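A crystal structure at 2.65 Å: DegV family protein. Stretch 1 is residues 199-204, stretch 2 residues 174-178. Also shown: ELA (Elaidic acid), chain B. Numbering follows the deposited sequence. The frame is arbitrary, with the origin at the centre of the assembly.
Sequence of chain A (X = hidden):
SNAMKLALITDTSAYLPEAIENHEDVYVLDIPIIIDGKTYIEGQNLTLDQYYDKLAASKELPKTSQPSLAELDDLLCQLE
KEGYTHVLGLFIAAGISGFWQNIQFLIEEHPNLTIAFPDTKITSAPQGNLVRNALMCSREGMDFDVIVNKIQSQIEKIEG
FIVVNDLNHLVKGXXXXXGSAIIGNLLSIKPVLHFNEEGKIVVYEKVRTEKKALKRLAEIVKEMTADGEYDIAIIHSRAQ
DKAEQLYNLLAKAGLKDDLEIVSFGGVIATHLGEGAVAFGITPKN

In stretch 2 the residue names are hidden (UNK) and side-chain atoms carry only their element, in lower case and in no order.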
# COMPACT_ATOMS: atom_id res chain seq x y z
N GLY A 199 -0.32 -9.28 7.52
CA GLY A 199 -0.05 -8.42 6.39
C GLY A 199 0.74 -9.09 5.28
O GLY A 199 1.44 -8.42 4.53
N LYS A 200 0.64 -10.42 5.18
CA LYS A 200 1.27 -11.17 4.09
C LYS A 200 0.27 -11.37 2.98
O LYS A 200 -0.94 -11.45 3.21
CB LYS A 200 1.73 -12.55 4.56
CG LYS A 200 2.98 -12.54 5.39
CD LYS A 200 3.68 -13.88 5.32
CE LYS A 200 4.99 -13.84 6.12
NZ LYS A 200 4.75 -13.61 7.58
N ILE A 201 0.76 -11.47 1.75
CA ILE A 201 -0.14 -11.80 0.68
C ILE A 201 -0.27 -13.30 0.57
O ILE A 201 0.74 -14.01 0.42
CB ILE A 201 0.26 -11.19 -0.65
CG1 ILE A 201 0.63 -9.70 -0.46
CG2 ILE A 201 -0.88 -11.41 -1.66
CD1 ILE A 201 0.95 -8.95 -1.77
N VAL A 202 -1.50 -13.78 0.72
CA VAL A 202 -1.84 -15.20 0.66
C VAL A 202 -3.01 -15.36 -0.30
O VAL A 202 -3.65 -14.37 -0.68
CB VAL A 202 -2.16 -15.84 2.08
CG1 VAL A 202 -1.08 -15.55 3.07
CG2 VAL A 202 -3.50 -15.38 2.62
N VAL A 203 -3.29 -16.61 -0.70
CA VAL A 203 -4.43 -16.87 -1.55
C VAL A 203 -5.68 -16.89 -0.69
O VAL A 203 -5.80 -17.68 0.24
CB VAL A 203 -4.30 -18.19 -2.35
CG1 VAL A 203 -5.46 -18.35 -3.33
CG2 VAL A 203 -2.96 -18.23 -3.09
N TYR A 204 -6.61 -16.00 -1.00
CA TYR A 204 -7.90 -16.03 -0.35
C TYR A 204 -8.75 -17.18 -0.91
O TYR A 204 -9.21 -18.03 -0.16
CB TYR A 204 -8.61 -14.69 -0.51
CG TYR A 204 -9.94 -14.60 0.20
CD1 TYR A 204 -10.01 -14.51 1.59
CD2 TYR A 204 -11.13 -14.59 -0.53
CE1 TYR A 204 -11.23 -14.42 2.24
CE2 TYR A 204 -12.36 -14.50 0.11
CZ TYR A 204 -12.40 -14.42 1.50
OH TYR A 204 -13.62 -14.34 2.12
N UNK A 174 8.57 -12.80 -4.71
CA UNK A 174 8.57 -13.44 -3.40
C UNK A 174 7.55 -12.93 -2.41
O UNK A 174 7.58 -13.33 -1.25
N UNK A 175 6.65 -12.04 -2.85
CA UNK A 175 5.68 -11.46 -1.91
C UNK A 175 4.42 -12.29 -1.71
O UNK A 175 3.70 -12.10 -0.73
c UNK A 175 9.81 -7.96 -1.53
c UNK A 175 6.50 -9.13 -2.63
n UNK A 175 9.70 -7.43 -0.33
c UNK A 175 7.47 -8.79 -1.51
n UNK A 175 8.79 -8.59 -2.10
c UNK A 175 5.33 -10.00 -2.23
n UNK A 175 10.96 -7.84 -2.18
N UNK A 176 4.17 -13.22 -2.63
CA UNK A 176 3.19 -14.28 -2.40
C UNK A 176 3.82 -15.34 -1.49
O UNK A 176 4.88 -15.91 -1.82
c UNK A 176 0.42 -15.65 -2.87
c UNK A 176 1.72 -16.08 -3.55
c UNK A 176 1.42 -16.76 -4.87
c UNK A 176 2.71 -14.92 -3.71
N UNK A 177 3.18 -15.60 -0.35
CA UNK A 177 3.74 -16.53 0.63
C UNK A 177 3.59 -17.96 0.15
O UNK A 177 2.55 -18.31 -0.42
o UNK A 177 2.44 -15.09 2.06
c UNK A 177 3.04 -16.37 1.98
N UNK A 178 4.64 -18.76 0.41
CA UNK A 178 4.76 -20.17 -0.02
C UNK A 178 4.58 -20.35 -1.53
O UNK A 178 4.28 -21.45 -2.01
c UNK A 178 4.16 -22.57 0.67
o UNK A 178 5.32 -22.94 0.50
n UNK A 178 3.15 -23.43 0.73
c UNK A 178 3.82 -21.09 0.80
CA ELA B . 11.94 -4.80 -0.29
C ELA B . 13.19 -5.62 -0.62
O ELA B . 13.34 -6.25 -1.71
C3 ELA B . 11.71 -3.62 -1.23
C4 ELA B . 10.64 -2.67 -0.67
C5 ELA B . 9.47 -2.46 -1.65
C6 ELA B . 8.42 -3.56 -1.52
C7 ELA B . 7.40 -3.69 -2.65
C8 ELA B . 6.47 -4.88 -2.38
C9 ELA B . 5.05 -4.60 -2.85
C10 ELA B . 4.03 -5.67 -2.95
C11 ELA B . 2.86 -5.51 -3.91
C12 ELA B . 1.52 -5.82 -3.26
C13 ELA B . 0.65 -4.59 -3.08
C14 ELA B . -0.84 -4.90 -3.16
C15 ELA B . -1.65 -3.60 -3.07
C16 ELA B . -3.15 -3.81 -2.82
C17 ELA B . -3.58 -3.21 -1.48
C18 ELA B . -4.96 -2.58 -1.55
OXT ELA B . 14.10 -5.70 0.24

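Position 174 has four backbone atoms and no side-chain atom, not even a CB, and it makes no contact with stretch 1. Its backbone angles, phi 98° and psi 7°, lie in the positive-phi region just past the end of a helix. An ideal CB built there would be jammed against the carbonyl O of the preceding residue, so the geometry by itself calls for the residue without a side chain: Gly174.

Position 175 carries seven side-chain atoms: three carbons in a row, a nitrogen, then a carbon bearing two further nitrogens. That planar end group is a guanidinium. CA-to-CB points sideways relative to stretch 1 and the end of the chain leads away; the nearest side-chain atom is CB, 4.5 Å from CD1 of Ile201. The closest approach is made by the backbone, whose O lies 3.6 Å from CB of Ile201. The residue is Arg175. Its chi1 and chi2 are both m, and its far end serves the ligand: NH2 donates a hydrogen bond to the carboxylate O of elaidic acid at 2.9 Å, with an N-H...O angle of 156°, while C8 of the fatty acid lies over one face of the guanidinium. NH1 is hydrogen-bonded elsewhere in the structure.

Position 176 has four side-chain carbons, forked at the second, with no heteroatom. A fork at the first carbon would indicate isoleucine; here the first carbon bonds to a single further carbon, which carries two terminal methyls. This is Leu176, with chi1 t and chi2 p. CA-to-CB is sideways, but the end comes nearer: CD1 lies 3.7 Å from O of Ile201, 4.2 Å from CA of Val202 and 4.3 Å from CG2 of Val203, the last an apolar side-chain contact.

Position 177 has one carbon followed by one oxygen, and its CA-to-CB bond points toward stretch 1. The oxygen is 2.6 Å from O of Ile201, 3.6 Å from CB of Lys200 and 3.7 Å from CG1 of Val202. Two side-chain atoms ending in a hydroxyl identify Ser177. Since a carbonyl can only accept, OG is the donor to Ile201 O; chi1, at -22°, lies between rotamer wells.

Position 178 has two side-chain carbons, the second bearing one oxygen and one nitrogen: a carboxamide one carbon from CA, hence Asn178. It occupies the N-cap position before a helix, yet its side chain makes no capping bond. Its side chain is out of contact, with CB of Asn178 7.7 Å from CG1 of Val202.

The contact converges on one acceptor. Ile201 O receives both Ser177 OG and the backbone Ser177 N, the latter at 3.0 Å with a nearly straight N-H...O angle of 169°. Around this pair, Leu176 adds its methyl contact with Val203, and the two stretches together bury 265 Å². Both also reach the fatty acid: Arg175 holds its carboxylate, while Ile201 CD1 approaches ELA C12 at 3.5 Å, farther along the chain.

Stretch 2 (174-178) GRLSN
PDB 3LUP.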